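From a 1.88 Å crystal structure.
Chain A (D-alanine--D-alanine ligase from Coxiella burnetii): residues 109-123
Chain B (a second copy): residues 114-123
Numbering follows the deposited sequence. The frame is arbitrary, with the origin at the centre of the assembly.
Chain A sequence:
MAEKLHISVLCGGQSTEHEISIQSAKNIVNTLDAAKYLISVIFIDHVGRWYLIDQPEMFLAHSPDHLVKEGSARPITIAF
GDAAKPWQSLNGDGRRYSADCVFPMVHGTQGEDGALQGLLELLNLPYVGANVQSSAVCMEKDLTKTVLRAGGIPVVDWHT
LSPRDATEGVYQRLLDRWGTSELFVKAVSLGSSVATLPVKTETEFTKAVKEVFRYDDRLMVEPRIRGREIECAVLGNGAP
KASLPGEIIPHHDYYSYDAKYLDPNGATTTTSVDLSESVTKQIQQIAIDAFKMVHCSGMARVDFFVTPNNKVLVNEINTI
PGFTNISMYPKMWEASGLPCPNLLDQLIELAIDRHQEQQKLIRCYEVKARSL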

ATOM      1  N   THR A 109      -6.119 -11.102   3.005  1.00 32.21           N
ATOM      2  CA  THR A 109      -6.539 -10.437   1.786  1.00 31.21           C
ATOM      3  C   THR A 109      -7.569  -9.342   2.058  1.00 30.33           C
ATOM      4  O   THR A 109      -8.485  -9.509   2.874  1.00 34.00           O
ATOM      5  CB  THR A 109      -7.074 -11.461   0.771  1.00 38.61           C
ATOM      6  OG1 THR A 109      -6.032 -12.388   0.454  1.00 46.75           O
ATOM      7  CG2 THR A 109      -7.526 -10.780  -0.499  1.00 48.65           C
ATOM      8  N   GLN A 110      -7.377  -8.210   1.381  1.00 42.29           N
ATOM      9  CA  GLN A 110      -8.254  -7.038   1.483  1.00 42.30           C
ATOM     10  C   GLN A 110      -8.067  -6.251   2.782  1.00 41.63           C
ATOM     11  O   GLN A 110      -8.010  -5.018   2.772  1.00 39.77           O
ATOM     12  CB  GLN A 110      -9.732  -7.425   1.293  1.00 40.24           C
ATOM     13  CG  GLN A 110     -10.006  -8.369   0.110  1.00 44.51           C
ATOM     14  CD  GLN A 110      -9.573  -7.807  -1.233  1.00 48.10           C
ATOM     15  OE1 GLN A 110      -8.490  -7.241  -1.361  1.00 57.20           O
ATOM     16  NE2 GLN A 110     -10.415  -7.975  -2.246  1.00 51.32           N
ATOM     17  N   GLY A 111      -7.959  -6.966   3.897  1.00 31.67           N
ATOM     18  CA  GLY A 111      -7.946  -6.335   5.206  1.00 34.84           C
ATOM     19  C   GLY A 111      -6.588  -5.864   5.690  1.00 31.14           C
ATOM     20  O   GLY A 111      -6.493  -4.846   6.371  1.00 35.28           O
ATOM     21  N   GLU A 112      -5.540  -6.614   5.367  1.00 34.62           N
ATOM     22  CA  GLU A 112      -4.198  -6.279   5.832  1.00 34.01           C
ATOM     23  C   GLU A 112      -3.316  -5.809   4.695  1.00 37.48           C
ATOM     24  O   GLU A 112      -2.195  -5.365   4.934  1.00 37.95           O
ATOM     25  CB  GLU A 112      -3.524  -7.492   6.491  1.00 40.02           C
ATOM     26  CG  GLU A 112      -4.131  -7.898   7.810  1.00 43.02           C
ATOM     27  CD  GLU A 112      -3.357  -9.022   8.481  1.00 42.82           C
ATOM     28  OE1 GLU A 112      -2.330  -8.743   9.134  1.00 38.08           O
ATOM     29  OE2 GLU A 112      -3.781 -10.185   8.350  1.00 45.87           O
ATOM     30  N   ASP A 113      -3.806  -5.934   3.463  1.00 39.21           N
ATOM     31  CA  ASP A 113      -2.975  -5.684   2.286  1.00 27.68           C
ATOM     32  C   ASP A 113      -3.063  -4.258   1.780  1.00 24.85           C
ATOM     33  O   ASP A 113      -2.590  -3.953   0.687  1.00 27.09           O
ATOM     34  CB  ASP A 113      -3.291  -6.647   1.140  1.00 26.76           C
ATOM     35  CG  ASP A 113      -4.741  -6.576   0.678  1.00 33.58           C
ATOM     36  OD1 ASP A 113      -5.499  -5.664   1.090  1.00 24.98           O
ATOM     37  OD2 ASP A 113      -5.123  -7.463  -0.109  1.00 42.26           O
ATOM     38  N   GLY A 114      -3.685  -3.393   2.572  1.00 24.42           N
ATOM     39  CA  GLY A 114      -3.806  -2.008   2.198  1.00 27.39           C
ATOM     40  C   GLY A 114      -5.071  -1.665   1.450  1.00 25.94           C
ATOM     41  O   GLY A 114      -5.370  -0.495   1.297  1.00 26.13           O
ATOM     42  N   ALA A 115      -5.822  -2.659   0.979  1.00 25.51           N
ATOM     43  CA  ALA A 115      -7.021  -2.361   0.196  1.00 31.45           C
ATOM     44  C   ALA A 115      -8.073  -1.627   1.026  1.00 27.80           C
ATOM     45  O   ALA A 115      -8.534  -0.550   0.651  1.00 21.90           O
ATOM     46  CB  ALA A 115      -7.606  -3.633  -0.428  1.00 31.29           C
ATOM     47  N   LEU A 116      -8.442  -2.211   2.158  1.00 22.58           N
ATOM     48  CA  LEU A 116      -9.412  -1.599   3.059  1.00 26.64           C
ATOM     49  C   LEU A 116      -8.910  -0.257   3.596  1.00 23.87           C
ATOM     50  O   LEU A 116      -9.660   0.712   3.683  1.00 21.62           O
ATOM     51  CB  LEU A 116      -9.691  -2.551   4.212  1.00 29.59           C
ATOM     52  CG  LEU A 116     -11.079  -2.517   4.830  1.00 42.27           C
ATOM     53  CD1 LEU A 116     -12.163  -2.613   3.757  1.00 39.19           C
ATOM     54  CD2 LEU A 116     -11.181  -3.668   5.822  1.00 44.42           C
ATOM     55  N   GLN A 117      -7.639  -0.213   3.967  1.00 18.66           N
ATOM     56  CA  GLN A 117      -6.998   1.030   4.395  1.00 18.30           C
ATOM     57  C   GLN A 117      -7.114   2.098   3.309  1.00 20.84           C
ATOM     58  O   GLN A 117      -7.335   3.267   3.601  1.00 20.81           O
ATOM     59  CB  GLN A 117      -5.519   0.779   4.703  1.00 20.08           C
ATOM     60  CG  GLN A 117      -5.281  -0.056   5.977  1.00 20.28           C
ATOM     61  CD  GLN A 117      -5.595  -1.548   5.791  1.00 22.04           C
ATOM     62  OE1 GLN A 117      -5.581  -2.062   4.676  1.00 20.70           O
ATOM     63  NE2 GLN A 117      -5.859  -2.238   6.890  1.00 23.34           N
ATOM     64  N   GLY A 118      -6.951   1.695   2.054  1.00 16.96           N
ATOM     65  CA  GLY A 118      -7.028   2.635   0.939  1.00 18.12           C
ATOM     66  C   GLY A 118      -8.404   3.266   0.797  1.00 20.81           C
ATOM     67  O   GLY A 118      -8.529   4.474   0.552  1.00 22.16           O
ATOM     68  N   LEU A 119      -9.441   2.450   0.958  1.00 18.74           N
ATOM     69  CA  LEU A 119     -10.811   2.946   0.922  1.00 21.73           C
ATOM     70  C   LEU A 119     -11.022   3.926   2.061  1.00 24.87           C
ATOM     71  O   LEU A 119     -11.625   4.992   1.889  1.00 20.03           O
ATOM     72  CB  LEU A 119     -11.813   1.793   1.026  1.00 25.36           C
ATOM     73  CG  LEU A 119     -13.268   2.241   1.166  1.00 25.29           C
ATOM     74  CD1 LEU A 119     -13.586   3.310   0.127  1.00 30.64           C
ATOM     75  CD2 LEU A 119     -14.208   1.035   1.041  1.00 30.15           C
ATOM     76  N   LEU A 120     -10.496   3.576   3.227  1.00 16.13           N
ATOM     77  CA  LEU A 120     -10.668   4.410   4.406  1.00 16.58           C
ATOM     78  C   LEU A 120      -9.930   5.730   4.253  1.00 20.63           C
ATOM     79  O   LEU A 120     -10.409   6.763   4.727  1.00 23.11           O
ATOM     80  CB  LEU A 120     -10.229   3.671   5.675  1.00 19.23           C
ATOM     81  CG  LEU A 120     -11.057   2.423   6.010  1.00 21.89           C
ATOM     82  CD1 LEU A 120     -10.466   1.724   7.206  1.00 22.16           C
ATOM     83  CD2 LEU A 120     -12.520   2.797   6.269  1.00 20.68           C
ATOM     84  N   GLU A 121      -8.773   5.708   3.591  1.00 18.95           N
ATOM     85  CA  GLU A 121      -8.074   6.948   3.266  1.00 20.33           C
ATOM     86  C   GLU A 121      -8.914   7.798   2.319  1.00 24.60           C
ATOM     87  O   GLU A 121      -9.000   9.011   2.478  1.00 22.68           O
ATOM     88  CB  GLU A 121      -6.715   6.683   2.622  1.00 19.29           C
ATOM     89  CG  GLU A 121      -5.717   6.019   3.536  1.00 18.67           C
ATOM     90  CD  GLU A 121      -5.118   6.966   4.545  1.00 31.08           C
ATOM     91  OE1 GLU A 121      -5.371   8.187   4.455  1.00 30.23           O
ATOM     92  OE2 GLU A 121      -4.388   6.480   5.433  1.00 27.42           O
ATOM     93  N   LEU A 122      -9.530   7.164   1.331  1.00 20.23           N
ATOM     94  CA  LEU A 122     -10.335   7.908   0.362  1.00 21.12           C
ATOM     95  C   LEU A 122     -11.551   8.537   1.039  1.00 27.08           C
ATOM     96  O   LEU A 122     -12.057   9.565   0.590  1.00 29.11           O
ATOM     97  CB  LEU A 122     -10.801   6.991  -0.761  1.00 22.84           C
ATOM     98  CG  LEU A 122      -9.711   6.548  -1.725  1.00 25.35           C
ATOM     99  CD1 LEU A 122     -10.246   5.424  -2.592  1.00 29.25           C
ATOM    100  CD2 LEU A 122      -9.290   7.737  -2.576  1.00 24.90           C
ATOM    101  N   LEU A 123     -12.021   7.901   2.105  1.00 25.14           N
ATOM    102  CA  LEU A 123     -13.154   8.418   2.874  1.00 24.27           C
ATOM    103  C   LEU A 123     -12.698   9.411   3.938  1.00 26.91           C
ATOM    104  O   LEU A 123     -13.522   9.973   4.662  1.00 28.01           O
ATOM    105  CB  LEU A 123     -13.925   7.283   3.540  1.00 22.08           C
ATOM    106  CG  LEU A 123     -14.667   6.316   2.619  1.00 22.27           C
ATOM    107  CD1 LEU A 123     -15.339   5.258   3.435  1.00 21.03           C
ATOM    108  CD2 LEU A 123     -15.696   7.053   1.798  1.00 26.12           C
TER
ATOM    109  N   GLY B 114      -1.667   3.997  -3.562  1.00 23.02           N
ATOM    110  CA  GLY B 114      -2.246   2.716  -3.234  1.00 24.26           C
ATOM    111  C   GLY B 114      -3.673   2.800  -2.760  1.00 21.68           C
ATOM    112  O   GLY B 114      -4.363   1.789  -2.731  1.00 21.74           O
ATOM    113  N   ALA B 115      -4.111   3.988  -2.349  1.00 22.58           N
ATOM    114  CA  ALA B 115      -5.451   4.105  -1.786  1.00 21.59           C
ATOM    115  C   ALA B 115      -6.503   3.831  -2.840  1.00 24.71           C
ATOM    116  O   ALA B 115      -7.385   2.994  -2.645  1.00 22.08           O
ATOM    117  CB  ALA B 115      -5.659   5.469  -1.127  1.00 19.00           C
ATOM    118  N   LEU B 116      -6.401   4.521  -3.976  1.00 19.30           N
ATOM    119  CA  LEU B 116      -7.338   4.296  -5.061  1.00 22.88           C
ATOM    120  C   LEU B 116      -7.240   2.856  -5.571  1.00 18.79           C
ATOM    121  O   LEU B 116      -8.257   2.219  -5.817  1.00 19.41           O
ATOM    122  CB  LEU B 116      -7.093   5.297  -6.199  1.00 23.89           C
ATOM    123  CG  LEU B 116      -8.232   5.642  -7.156  1.00 34.90           C
ATOM    124  CD1 LEU B 116      -9.532   6.006  -6.419  1.00 30.71           C
ATOM    125  CD2 LEU B 116      -7.794   6.796  -8.065  1.00 28.12           C
ATOM    126  N   GLN B 117      -6.020   2.355  -5.742  1.00 19.93           N
ATOM    127  CA  GLN B 117      -5.812   0.954  -6.122  1.00 18.83           C
ATOM    128  C   GLN B 117      -6.487   0.001  -5.131  1.00 18.66           C
ATOM    129  O   GLN B 117      -7.096  -1.002  -5.518  1.00 21.83           O
ATOM    130  CB  GLN B 117      -4.314   0.638  -6.204  1.00 17.93           C
ATOM    131  CG  GLN B 117      -3.586   1.336  -7.366  1.00 20.59           C
ATOM    132  CD  GLN B 117      -3.471   2.842  -7.183  1.00 21.35           C
ATOM    133  OE1 GLN B 117      -3.494   3.362  -6.051  1.00 20.15           O
ATOM    134  NE2 GLN B 117      -3.342   3.554  -8.295  1.00 18.08           N
ATOM    135  N   GLY B 118      -6.366   0.317  -3.848  1.00 20.41           N
ATOM    136  CA  GLY B 118      -7.010  -0.464  -2.802  1.00 21.16           C
ATOM    137  C   GLY B 118      -8.510  -0.582  -2.988  1.00 22.19           C
ATOM    138  O   GLY B 118      -9.094  -1.674  -2.853  1.00 21.36           O
ATOM    139  N   LEU B 119      -9.151   0.541  -3.286  1.00 20.17           N
ATOM    140  CA  LEU B 119     -10.589   0.530  -3.530  1.00 21.86           C
ATOM    141  C   LEU B 119     -10.907  -0.317  -4.754  1.00 23.85           C
ATOM    142  O   LEU B 119     -11.868  -1.102  -4.762  1.00 21.26           O
ATOM    143  CB  LEU B 119     -11.148   1.948  -3.711  1.00 24.22           C
ATOM    144  CG  LEU B 119     -12.618   1.962  -4.155  1.00 31.46           C
ATOM    145  CD1 LEU B 119     -13.513   1.319  -3.094  1.00 27.18           C
ATOM    146  CD2 LEU B 119     -13.099   3.356  -4.486  1.00 34.89           C
ATOM    147  N   LEU B 120     -10.110  -0.151  -5.803  1.00 19.91           N
ATOM    148  CA  LEU B 120     -10.371  -0.895  -7.028  1.00 18.80           C
ATOM    149  C   LEU B 120     -10.172  -2.387  -6.788  1.00 22.79           C
ATOM    150  O   LEU B 120     -10.922  -3.209  -7.322  1.00 23.24           O
ATOM    151  CB  LEU B 120      -9.518  -0.380  -8.187  1.00 18.70           C
ATOM    152  CG  LEU B 120      -9.745   1.104  -8.519  1.00 22.57           C
ATOM    153  CD1 LEU B 120      -8.747   1.580  -9.579  1.00 20.44           C
ATOM    154  CD2 LEU B 120     -11.181   1.391  -8.957  1.00 26.74           C
ATOM    155  N   GLU B 121      -9.202  -2.732  -5.941  1.00 22.60           N
ATOM    156  CA  GLU B 121      -9.009  -4.124  -5.528  1.00 25.90           C
ATOM    157  C   GLU B 121     -10.230  -4.647  -4.784  1.00 28.16           C
ATOM    158  O   GLU B 121     -10.719  -5.736  -5.082  1.00 25.00           O
ATOM    159  CB  GLU B 121      -7.758  -4.293  -4.657  1.00 24.69           C
ATOM    160  CG  GLU B 121      -6.451  -4.054  -5.387  1.00 18.83           C
ATOM    161  CD  GLU B 121      -6.049  -5.203  -6.284  1.00 30.72           C
ATOM    162  OE1 GLU B 121      -6.712  -6.261  -6.258  1.00 31.80           O
ATOM    163  OE2 GLU B 121      -5.063  -5.056  -7.021  1.00 29.99           O
ATOM    164  N   LEU B 122     -10.724  -3.870  -3.821  1.00 25.37           N
ATOM    165  CA  LEU B 122     -11.933  -4.243  -3.081  1.00 28.81           C
ATOM    166  C   LEU B 122     -13.123  -4.474  -4.002  1.00 27.15           C
ATOM    167  O   LEU B 122     -14.005  -5.266  -3.694  1.00 33.20           O
ATOM    168  CB  LEU B 122     -12.319  -3.163  -2.071  1.00 27.94           C
ATOM    169  CG  LEU B 122     -11.580  -3.075  -0.744  1.00 38.23           C
ATOM    170  CD1 LEU B 122     -12.030  -1.816  -0.001  1.00 38.75           C
ATOM    171  CD2 LEU B 122     -11.855  -4.330   0.080  1.00 42.47           C
ATOM    172  N   LEU B 123     -13.163  -3.749  -5.114  1.00 22.25           N
ATOM    173  CA  LEU B 123     -14.280  -3.845  -6.043  1.00 24.57           C
ATOM    174  C   LEU B 123     -14.055  -4.915  -7.107  1.00 29.95           C
ATOM    175  O   LEU B 123     -14.893  -5.094  -7.988  1.00 30.36           O
ATOM    176  CB  LEU B 123     -14.534  -2.487  -6.704  1.00 28.76           C
ATOM    177  CG  LEU B 123     -15.102  -1.411  -5.774  1.00 29.16           C
ATOM    178  CD1 LEU B 123     -15.183  -0.064  -6.473  1.00 24.52           C
ATOM    179  CD2 LEU B 123     -16.467  -1.835  -5.256  1.00 36.13           C
TER

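Two helices from two copies of the same ligase approach until their backbones touch: the CA atoms of A:Ala115 and B:Gly118 lie 3.5 Å apart, as do those of A:Gly118 and B:Ala115. The axes of the two 115-122 helices come within 6.8 Å of each other and cross steeply, with 118° between their N-to-C directions.

Glycine pays for this closeness. A CB on A:Gly118 would point toward the partner and sit 2.6 Å from B:Ala115 O, a clash; on B:Gly118 it would come 2.9 Å from A:Ala115 O, with the same result. The space left empty is filled by backbone and by the smallest side chain available. A:Ala115 CB rests 3.5 Å from B:Gly118 O, and B:Ala115 CB rests 3.5 Å from A:Gly118 O. The carbonyls at the crossing serve their own helices, A:Ala115 O accepting from A:Leu119 N at 3.1 Å and B:Ala115 O from B:Leu119 N at 3.1 Å. No hydrogen bond crosses between the stretches; the contact is one of shape and apolar packing.

Leucines pack around the crossing. A:Leu119 and B:Leu119 meet there, A:Leu119 CD1 lying 3.8 Å from B:Leu119 CD1. B:Leu122, the residue most covered by the other stretch, places CD1 3.7 Å from A:Leu119 CD2 and 3.8 Å from A:Leu116 CD1, while its CG lies 4.0 Å from A:Ala115 CB. A:Leu122 repeats the theme, its CD1 standing 3.9 Å from B:Leu116 CD1 and 3.8 Å from B:Leu119 CB. A:Glu121 and B:Glu121 contribute their aliphatic bases: A:Glu121 CB is 4.1 Å from B:Ala115 CB, and each OE2 is hydrogen-bonded elsewhere in the structure.

The loop before the chain A helix widens the contact. A:Gln110 CB packs 3.9 Å from B:Leu122 CD2, and its amide NE2 approaches B:Glu121 O at 3.6 Å without a hydrogen bond. A:Asp113 braces this loop internally: its OD2 accepts from A:Gln110 N at 2.8 Å, and its OD1 from A:Ala115 N at 3.0 Å, tying the loop to the first turn. A:Gln117 adds a second tie, NE2 donating to A:Gly111 O at 2.7 Å. At the N-cap, A:Gly114 and B:Gly114 have positive phi, and a CB there would jam against the preceding carbonyl, so these glycines answer to their own backbone. A:Gly118 and B:Gly118 answer to the neighbour: one residue type meets two different rules.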